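Local atomic coordinates of N-acetylneuraminate lyase (Peptoclostridium difficile, PDB entry 4WOZ), a protein that belongs to the dihydrodipicolinate synthetase family, each chain folding into an eight-stranded TIM barrel, with four chains in the assembly. Residues A116-Y121 with E127-Y132; H131-I136 with N142-Y147. One frame throughout, in Å; residues are numbered along the deposited sequence.

Interaction 1: A116-Y121 with E127-Y132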
ATOM      1  N   ALA A 116     -19.899  12.173 -10.411  1.00 28.08           N
ATOM      2  CA  ALA A 116     -19.005  11.379 -11.248  1.00 30.05           C
ATOM      3  C   ALA A 116     -17.801  10.877 -10.474  1.00 29.41           C
ATOM      4  O   ALA A 116     -17.009  11.660  -9.956  1.00 29.53           O
ATOM      5  CB  ALA A 116     -18.543  12.201 -12.458  1.00 27.90           C
ATOM      6  N   VAL A 117     -17.674   9.559 -10.394  1.00 32.43           N
ATOM      7  CA  VAL A 117     -16.545   8.961  -9.699  1.00 33.36           C
ATOM      8  C   VAL A 117     -15.299   9.211 -10.532  1.00 33.88           C
ATOM      9  O   VAL A 117     -15.380   9.408 -11.743  1.00 33.76           O
ATOM     10  CB  VAL A 117     -16.726   7.432  -9.527  1.00 32.76           C
ATOM     11  CG1 VAL A 117     -16.898   6.769 -10.878  1.00 33.69           C
ATOM     12  CG2 VAL A 117     -15.523   6.842  -8.805  1.00 34.67           C
ATOM     13  N   THR A 118     -14.149   9.221  -9.874  1.00 36.20           N
ATOM     14  CA  THR A 118     -12.882   9.414 -10.561  1.00 39.74           C
ATOM     15  C   THR A 118     -12.704   8.222 -11.504  1.00 39.22           C
ATOM     16  O   THR A 118     -12.955   7.080 -11.120  1.00 38.40           O
ATOM     17  CB  THR A 118     -11.716   9.433  -9.553  1.00 41.13           C
ATOM     18  OG1 THR A 118     -11.933  10.476  -8.593  1.00 45.06           O
ATOM     19  CG2 THR A 118     -10.397   9.678 -10.261  1.00 44.34           C
ATOM     20  N   PRO A 119     -12.286   8.470 -12.755  1.00 40.31           N
ATOM     21  CA  PRO A 119     -12.107   7.342 -13.677  1.00 40.64           C
ATOM     22  C   PRO A 119     -11.075   6.368 -13.104  1.00 40.50           C
ATOM     23  O   PRO A 119     -10.038   6.790 -12.600  1.00 39.82           O
ATOM     24  CB  PRO A 119     -11.646   8.023 -14.965  1.00 40.22           C
ATOM     25  CG  PRO A 119     -10.892   9.218 -14.456  1.00 40.60           C
ATOM     26  CD  PRO A 119     -11.795   9.724 -13.353  1.00 40.39           C
ATOM     27  N   PHE A 120     -11.356   5.071 -13.178  1.00 41.50           N
ATOM     28  CA  PHE A 120     -10.437   4.092 -12.614  1.00 43.06           C
ATOM     29  C   PHE A 120      -9.881   3.022 -13.557  1.00 43.37           C
ATOM     30  O   PHE A 120      -9.984   3.128 -14.780  1.00 43.06           O
ATOM     31  CB  PHE A 120     -11.089   3.433 -11.390  1.00 43.05           C
ATOM     32  CG  PHE A 120     -12.405   2.768 -11.683  1.00 44.92           C
ATOM     33  CD1 PHE A 120     -12.450   1.461 -12.157  1.00 44.80           C
ATOM     34  CD2 PHE A 120     -13.602   3.450 -11.478  1.00 45.55           C
ATOM     35  CE1 PHE A 120     -13.670   0.837 -12.422  1.00 44.39           C
ATOM     36  CE2 PHE A 120     -14.826   2.837 -11.739  1.00 45.66           C
ATOM     37  CZ  PHE A 120     -14.859   1.524 -12.211  1.00 45.65           C
ATOM     38  N   TYR A 121      -9.287   1.995 -12.953  1.00 44.45           N
ATOM     39  CA  TYR A 121      -8.650   0.885 -13.657  1.00 45.25           C
ATOM     40  C   TYR A 121      -7.337   1.382 -14.257  1.00 45.60           C
ATOM     41  O   TYR A 121      -6.259   0.949 -13.851  1.00 45.20           O
ATOM     42  CB  TYR A 121      -9.541   0.321 -14.767  1.00 47.61           C
ATOM     43  CG  TYR A 121      -8.933  -0.907 -15.396  1.00 48.20           C
ATOM     44  CD1 TYR A 121      -9.004  -2.144 -14.760  1.00 50.42           C
ATOM     45  CD2 TYR A 121      -8.207  -0.816 -16.583  1.00 50.08           C
ATOM     46  CE1 TYR A 121      -8.361  -3.262 -15.285  1.00 52.30           C
ATOM     47  CE2 TYR A 121      -7.557  -1.926 -17.117  1.00 51.67           C
ATOM     48  CZ  TYR A 121      -7.637  -3.143 -16.462  1.00 52.62           C
ATOM     49  OH  TYR A 121      -6.982  -4.238 -16.977  1.00 52.65           O
ATOM     50  N   GLU A 127      -4.447  16.010 -15.127  1.00 43.80           N
ATOM     51  CA  GLU A 127      -4.940  16.753 -16.286  1.00 43.01           C
ATOM     52  C   GLU A 127      -6.077  15.981 -16.948  1.00 41.44           C
ATOM     53  O   GLU A 127      -7.091  16.557 -17.339  1.00 41.83           O
ATOM     54  CB  GLU A 127      -3.828  16.954 -17.318  1.00 47.17           C
ATOM     55  CG  GLU A 127      -2.703  17.884 -16.901  1.00 51.80           C
ATOM     56  CD  GLU A 127      -1.631  17.999 -17.976  1.00 55.11           C
ATOM     57  OE1 GLU A 127      -1.947  18.466 -19.094  1.00 56.97           O
ATOM     58  OE2 GLU A 127      -0.473  17.616 -17.706  1.00 57.24           O
ATOM     59  N   GLU A 128      -5.890  14.673 -17.075  1.00 38.97           N
ATOM     60  CA  GLU A 128      -6.885  13.810 -17.692  1.00 38.68           C
ATOM     61  C   GLU A 128      -8.138  13.728 -16.823  1.00 37.89           C
ATOM     62  O   GLU A 128      -9.258  13.713 -17.333  1.00 37.48           O
ATOM     63  CB  GLU A 128      -6.289  12.419 -17.914  1.00 39.70           C
ATOM     64  CG  GLU A 128      -5.036  12.429 -18.796  1.00 40.43           C
ATOM     65  CD  GLU A 128      -4.348  11.076 -18.861  1.00 40.81           C
ATOM     66  OE1 GLU A 128      -4.076  10.494 -17.791  1.00 40.75           O
ATOM     67  OE2 GLU A 128      -4.073  10.599 -19.982  1.00 39.63           O
ATOM     68  N   ILE A 129      -7.942  13.679 -15.509  1.00 37.39           N
ATOM     69  CA  ILE A 129      -9.061  13.617 -14.573  1.00 37.86           C
ATOM     70  C   ILE A 129      -9.826  14.943 -14.620  1.00 37.50           C
ATOM     71  O   ILE A 129     -11.054  14.963 -14.619  1.00 38.51           O
ATOM     72  CB  ILE A 129      -8.563  13.357 -13.125  1.00 37.44           C
ATOM     73  CG1 ILE A 129      -7.925  11.968 -13.043  1.00 38.43           C
ATOM     74  CG2 ILE A 129      -9.721  13.460 -12.133  1.00 36.01           C
ATOM     75  CD1 ILE A 129      -7.343  11.638 -11.684  1.00 37.69           C
ATOM     76  N   LYS A 130      -9.088  16.046 -14.675  1.00 38.27           N
ATOM     77  CA  LYS A 130      -9.689  17.374 -14.726  1.00 39.82           C
ATOM     78  C   LYS A 130     -10.535  17.560 -15.984  1.00 40.41           C
ATOM     79  O   LYS A 130     -11.620  18.150 -15.931  1.00 41.05           O
ATOM     80  CB  LYS A 130      -8.598  18.442 -14.678  1.00 40.42           C
ATOM     81  CG  LYS A 130      -9.115  19.860 -14.589  1.00 43.35           C
ATOM     82  CD  LYS A 130      -7.962  20.849 -14.513  1.00 45.98           C
ATOM     83  CE  LYS A 130      -8.455  22.262 -14.231  1.00 48.43           C
ATOM     84  NZ  LYS A 130      -9.428  22.741 -15.253  1.00 49.56           N
ATOM     85  N   HIS A 131     -10.039  17.056 -17.112  1.00 38.98           N
ATOM     86  CA  HIS A 131     -10.768  17.171 -18.369  1.00 38.82           C
ATOM     87  C   HIS A 131     -11.994  16.276 -18.337  1.00 36.50           C
ATOM     88  O   HIS A 131     -13.029  16.608 -18.908  1.00 37.65           O
ATOM     89  CB  HIS A 131      -9.880  16.783 -19.552  1.00 41.63           C
ATOM     90  CG  HIS A 131     -10.588  16.827 -20.871  1.00 43.35           C
ATOM     91  ND1 HIS A 131     -10.965  15.689 -21.553  1.00 43.75           N
ATOM     92  CD2 HIS A 131     -11.011  17.873 -21.621  1.00 44.87           C
ATOM     93  CE1 HIS A 131     -11.587  16.032 -22.667  1.00 45.49           C
ATOM     94  NE2 HIS A 131     -11.629  17.351 -22.732  1.00 46.25           N
ATOM     95  N   TYR A 132     -11.866  15.136 -17.671  1.00 34.74           N
ATOM     96  CA  TYR A 132     -12.972  14.197 -17.537  1.00 34.29           C
ATOM     97  C   TYR A 132     -14.157  14.896 -16.863  1.00 35.09           C
ATOM     98  O   TYR A 132     -15.283  14.821 -17.348  1.00 34.95           O
ATOM     99  CB  TYR A 132     -12.493  12.981 -16.731  1.00 34.13           C
ATOM    100  CG  TYR A 132     -13.564  12.069 -16.163  1.00 34.09           C
ATOM    101  CD1 TYR A 132     -14.126  12.318 -14.910  1.00 35.12           C
ATOM    102  CD2 TYR A 132     -13.968  10.924 -16.846  1.00 34.43           C
ATOM    103  CE1 TYR A 132     -15.052  11.448 -14.349  1.00 35.82           C
ATOM    104  CE2 TYR A 132     -14.901  10.045 -16.292  1.00 35.56           C
ATOM    105  CZ  TYR A 132     -15.434  10.312 -15.043  1.00 36.03           C
ATOM    106  OH  TYR A 132     -16.326   9.432 -14.471  1.00 38.71           O
TER

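Interaction 2: H131-I136 with N142-Y147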
ATOM      1  N   HIS A 131     -10.039  17.056 -17.112  1.00 38.98           N
ATOM      2  CA  HIS A 131     -10.768  17.171 -18.369  1.00 38.82           C
ATOM      3  C   HIS A 131     -11.994  16.276 -18.337  1.00 36.50           C
ATOM      4  O   HIS A 131     -13.029  16.608 -18.908  1.00 37.65           O
ATOM      5  CB  HIS A 131      -9.880  16.783 -19.552  1.00 41.63           C
ATOM      6  CG  HIS A 131     -10.588  16.827 -20.871  1.00 43.35           C
ATOM      7  ND1 HIS A 131     -10.965  15.689 -21.553  1.00 43.75           N
ATOM      8  CD2 HIS A 131     -11.011  17.873 -21.621  1.00 44.87           C
ATOM      9  CE1 HIS A 131     -11.587  16.032 -22.667  1.00 45.49           C
ATOM     10  NE2 HIS A 131     -11.629  17.351 -22.732  1.00 46.25           N
ATOM     11  N   TYR A 132     -11.866  15.136 -17.671  1.00 34.74           N
ATOM     12  CA  TYR A 132     -12.972  14.197 -17.537  1.00 34.29           C
ATOM     13  C   TYR A 132     -14.157  14.896 -16.863  1.00 35.09           C
ATOM     14  O   TYR A 132     -15.283  14.821 -17.348  1.00 34.95           O
ATOM     15  CB  TYR A 132     -12.493  12.981 -16.731  1.00 34.13           C
ATOM     16  CG  TYR A 132     -13.564  12.069 -16.163  1.00 34.09           C
ATOM     17  CD1 TYR A 132     -14.126  12.318 -14.910  1.00 35.12           C
ATOM     18  CD2 TYR A 132     -13.968  10.924 -16.846  1.00 34.43           C
ATOM     19  CE1 TYR A 132     -15.052  11.448 -14.349  1.00 35.82           C
ATOM     20  CE2 TYR A 132     -14.901  10.045 -16.292  1.00 35.56           C
ATOM     21  CZ  TYR A 132     -15.434  10.312 -15.043  1.00 36.03           C
ATOM     22  OH  TYR A 132     -16.326   9.432 -14.471  1.00 38.71           O
ATOM     23  N   TYR A 133     -13.895  15.602 -15.767  1.00 36.99           N
ATOM     24  CA  TYR A 133     -14.954  16.304 -15.044  1.00 38.76           C
ATOM     25  C   TYR A 133     -15.537  17.494 -15.822  1.00 40.09           C
ATOM     26  O   TYR A 133     -16.754  17.670 -15.877  1.00 40.14           O
ATOM     27  CB  TYR A 133     -14.436  16.764 -13.671  1.00 37.06           C
ATOM     28  CG  TYR A 133     -14.392  15.652 -12.638  1.00 37.76           C
ATOM     29  CD1 TYR A 133     -15.555  14.978 -12.267  1.00 36.03           C
ATOM     30  CD2 TYR A 133     -13.193  15.275 -12.029  1.00 37.41           C
ATOM     31  CE1 TYR A 133     -15.528  13.958 -11.316  1.00 38.06           C
ATOM     32  CE2 TYR A 133     -13.157  14.251 -11.075  1.00 35.92           C
ATOM     33  CZ  TYR A 133     -14.329  13.600 -10.725  1.00 37.20           C
ATOM     34  OH  TYR A 133     -14.315  12.604  -9.774  1.00 39.03           O
ATOM     35  N   ASN A 134     -14.673  18.309 -16.419  1.00 42.16           N
ATOM     36  CA  ASN A 134     -15.133  19.458 -17.193  1.00 42.79           C
ATOM     37  C   ASN A 134     -15.962  19.012 -18.394  1.00 43.63           C
ATOM     38  O   ASN A 134     -16.996  19.602 -18.694  1.00 44.33           O
ATOM     39  CB  ASN A 134     -13.948  20.291 -17.680  1.00 42.87           C
ATOM     40  CG  ASN A 134     -13.217  20.981 -16.546  1.00 43.72           C
ATOM     41  OD1 ASN A 134     -13.827  21.666 -15.726  1.00 43.25           O
ATOM     42  ND2 ASN A 134     -11.902  20.809 -16.500  1.00 44.01           N
ATOM     43  N   THR A 135     -15.506  17.974 -19.082  1.00 43.28           N
ATOM     44  CA  THR A 135     -16.233  17.474 -20.238  1.00 43.60           C
ATOM     45  C   THR A 135     -17.645  17.080 -19.819  1.00 43.04           C
ATOM     46  O   THR A 135     -18.623  17.446 -20.468  1.00 43.67           O
ATOM     47  CB  THR A 135     -15.526  16.245 -20.859  1.00 45.23           C
ATOM     48  OG1 THR A 135     -14.298  16.659 -21.471  1.00 46.99           O
ATOM     49  CG2 THR A 135     -16.406  15.589 -21.906  1.00 46.33           C
ATOM     50  N   ILE A 136     -17.746  16.341 -18.724  1.00 41.34           N
ATOM     51  CA  ILE A 136     -19.040  15.895 -18.231  1.00 39.08           C
ATOM     52  C   ILE A 136     -19.999  17.033 -17.888  1.00 38.17           C
ATOM     53  O   ILE A 136     -21.085  17.116 -18.452  1.00 38.05           O
ATOM     54  CB  ILE A 136     -18.877  15.003 -16.980  1.00 36.86           C
ATOM     55  CG1 ILE A 136     -18.179  13.697 -17.366  1.00 36.27           C
ATOM     56  CG2 ILE A 136     -20.239  14.725 -16.351  1.00 35.29           C
ATOM     57  CD1 ILE A 136     -17.898  12.786 -16.194  1.00 36.03           C
ATOM     58  N   ASN A 142     -26.502  21.499 -15.666  1.00 37.59           N
ATOM     59  CA  ASN A 142     -26.723  20.922 -14.348  1.00 35.74           C
ATOM     60  C   ASN A 142     -25.568  21.312 -13.422  1.00 36.22           C
ATOM     61  O   ASN A 142     -24.765  22.191 -13.748  1.00 37.55           O
ATOM     62  CB  ASN A 142     -26.805  19.393 -14.471  1.00 33.34           C
ATOM     63  CG  ASN A 142     -27.774  18.771 -13.478  1.00 31.02           C
ATOM     64  OD1 ASN A 142     -27.791  19.128 -12.303  1.00 31.35           O
ATOM     65  ND2 ASN A 142     -28.580  17.828 -13.948  1.00 28.94           N
ATOM     66  N   ARG A 143     -25.490  20.656 -12.267  1.00 35.32           N
ATOM     67  CA  ARG A 143     -24.431  20.910 -11.293  1.00 33.12           C
ATOM     68  C   ARG A 143     -23.787  19.570 -10.948  1.00 32.63           C
ATOM     69  O   ARG A 143     -24.476  18.553 -10.859  1.00 31.20           O
ATOM     70  CB  ARG A 143     -25.018  21.559 -10.038  1.00 33.32           C
ATOM     71  CG  ARG A 143     -25.707  22.886 -10.308  1.00 33.79           C
ATOM     72  CD  ARG A 143     -26.572  23.323  -9.133  1.00 35.89           C
ATOM     73  NE  ARG A 143     -27.695  22.415  -8.904  1.00 34.83           N
ATOM     74  CZ  ARG A 143     -28.550  22.525  -7.890  1.00 37.22           C
ATOM     75  NH1 ARG A 143     -28.412  23.505  -7.004  1.00 36.90           N
ATOM     76  NH2 ARG A 143     -29.547  21.657  -7.760  1.00 35.75           N
ATOM     77  N   LEU A 144     -22.473  19.561 -10.747  1.00 32.99           N
ATOM     78  CA  LEU A 144     -21.796  18.305 -10.453  1.00 33.09           C
ATOM     79  C   LEU A 144     -21.059  18.187  -9.121  1.00 32.09           C
ATOM     80  O   LEU A 144     -20.431  19.133  -8.633  1.00 28.19           O
ATOM     81  CB  LEU A 144     -20.831  17.957 -11.599  1.00 34.27           C
ATOM     82  CG  LEU A 144     -20.093  16.620 -11.495  1.00 34.13           C
ATOM     83  CD1 LEU A 144     -19.810  16.075 -12.870  1.00 36.72           C
ATOM     84  CD2 LEU A 144     -18.802  16.803 -10.718  1.00 37.94           C
ATOM     85  N   ILE A 145     -21.139  16.988  -8.558  1.00 31.00           N
ATOM     86  CA  ILE A 145     -20.485  16.662  -7.305  1.00 31.13           C
ATOM     87  C   ILE A 145     -19.404  15.621  -7.600  1.00 32.47           C
ATOM     88  O   ILE A 145     -19.661  14.631  -8.278  1.00 31.29           O
ATOM     89  CB  ILE A 145     -21.489  16.061  -6.305  1.00 30.87           C
ATOM     90  CG1 ILE A 145     -22.530  17.115  -5.922  1.00 30.41           C
ATOM     91  CG2 ILE A 145     -20.758  15.538  -5.075  1.00 30.71           C
ATOM     92  CD1 ILE A 145     -23.715  16.544  -5.180  1.00 30.98           C
ATOM     93  N   ILE A 146     -18.197  15.858  -7.101  1.00 34.73           N
ATOM     94  CA  ILE A 146     -17.088  14.925  -7.294  1.00 38.17           C
ATOM     95  C   ILE A 146     -17.268  13.715  -6.379  1.00 40.93           C
ATOM     96  O   ILE A 146     -17.740  13.857  -5.253  1.00 39.18           O
ATOM     97  CB  ILE A 146     -15.751  15.584  -6.938  1.00 38.56           C
ATOM     98  CG1 ILE A 146     -15.522  16.809  -7.826  1.00 37.88           C
ATOM     99  CG2 ILE A 146     -14.621  14.574  -7.079  1.00 38.26           C
ATOM    100  CD1 ILE A 146     -14.367  17.675  -7.366  1.00 38.02           C
ATOM    101  N   TYR A 147     -16.890  12.532  -6.864  1.00 44.73           N
ATOM    102  CA  TYR A 147     -16.994  11.291  -6.088  1.00 47.82           C
ATOM    103  C   TYR A 147     -15.619  10.613  -6.076  1.00 50.29           C
ATOM    104  O   TYR A 147     -15.254   9.913  -7.018  1.00 50.70           O
ATOM    105  CB  TYR A 147     -18.063  10.385  -6.715  1.00 48.46           C
ATOM    106  CG  TYR A 147     -18.239   9.024  -6.071  1.00 50.13           C
ATOM    107  CD1 TYR A 147     -17.943   8.816  -4.725  1.00 52.72           C
ATOM    108  CD2 TYR A 147     -18.735   7.948  -6.808  1.00 51.47           C
ATOM    109  CE1 TYR A 147     -18.135   7.566  -4.127  1.00 52.13           C
ATOM    110  CE2 TYR A 147     -18.933   6.696  -6.220  1.00 52.07           C
ATOM    111  CZ  TYR A 147     -18.629   6.512  -4.881  1.00 52.28           C
ATOM    112  OH  TYR A 147     -18.808   5.275  -4.298  1.00 51.17           O
TER

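Interaction 1: A116-Y121 with E127-Y132
With chi1 at 164°, Tyr132 swings its ring away from its own backbone N and across to Pro119, just beyond the C-terminal end of strand 113-117. Pro119 CD lies 3.8 Å from the Tyr132 ring centroid and only 12° off the ring normal, which identifies a CH-pi contact over the face rather than mere proximity at the rim. The two side chains run past each other in opposite directions, and Pro119 CB also comes near the ring, 4.1 Å from Tyr132 CE2. Ala116 CB approaches Tyr132 CE1 obliquely at 4.0 Å. On the preceding helical turn, Ile129 CD1 meets Thr118 CG2 at 3.9 Å; chi1 of -58° puts the Thr118 methyl there, with CG2 anti to the backbone N and OG1 beside it. Ile129 CG1 adds a looser apolar contact to Pro119 CG. At the far end of the aromatic ring, Tyr132 OH donates a weak hydrogen bond to Val117 O, 2.9 Å away, while Ser93 N is hydrogen-bonded to the same hydroxyl. The chemistry implies a mostly apolar joint between helix 126-138 and the strand end of the barrel, in which the buried phenol oxygen has two polar partners.

Interaction 2: H131-I136 with N142-Y147
Tyr133 OH is held by a hydrogen bond with Ala116 O and a weak one with Thr118 OG1, while its nearest neighbour on the 142-147 segment is an apolar methyl, Ile146 CG2, at 3.4 Å. The contact closes the second half of a beta-alpha-beta unit of the TIM barrel: helix 126-138 packs outside the sheet on strand 144-147. Locally the helix and strand axes approach to 10.2 Å and run at 153°, close to antiparallel, as expected when a helix returns the chain to the start of the next parallel strand. Ile146 CG1 lies over one face of the Tyr133 ring; the opposite face carries Tyr132 CD1, 3.9 Å above the plane and over its centre, so the ring is sandwiched. Ile146 CG2 serves the hydroxyl end, also lying 3.8 Å from Tyr133 CZ. Leu144 divides its branches between two helical residues one turn apart. Its chi1 of -176° directs CG away from the backbone N, and its CD2 then reaches Tyr133 CD1 obliquely at 4.0 Å, the two side chains crossing at about a right angle. The other branch completes the packing, with Leu144 CD1 lying 3.8 Å from Ile136 CG2.

Interactions 1 and 2 follow one another along the chain, share His131 and Tyr132, and have centres about 9 Å apart. Together they cover both joints of one beta-alpha-beta unit: the earlier turns of helix 126-138 meet the end of strand 113-117, and the later ones pack on strand 144-147 while still reaching 113-117 through Tyr133 and Ile136. Those strands are parallel neighbours in the barrel, and the contacts meet directly where Thr118 N lies 3.1 Å from Tyr147 O, a probable hydrogen bond. Val117 CB also packs on Tyr147 CD2. The helix thus spans two adjacent strands with consecutive tyrosines, and both contacts touch the second subunit, placing this part of the barrel wall beside a subunit interface.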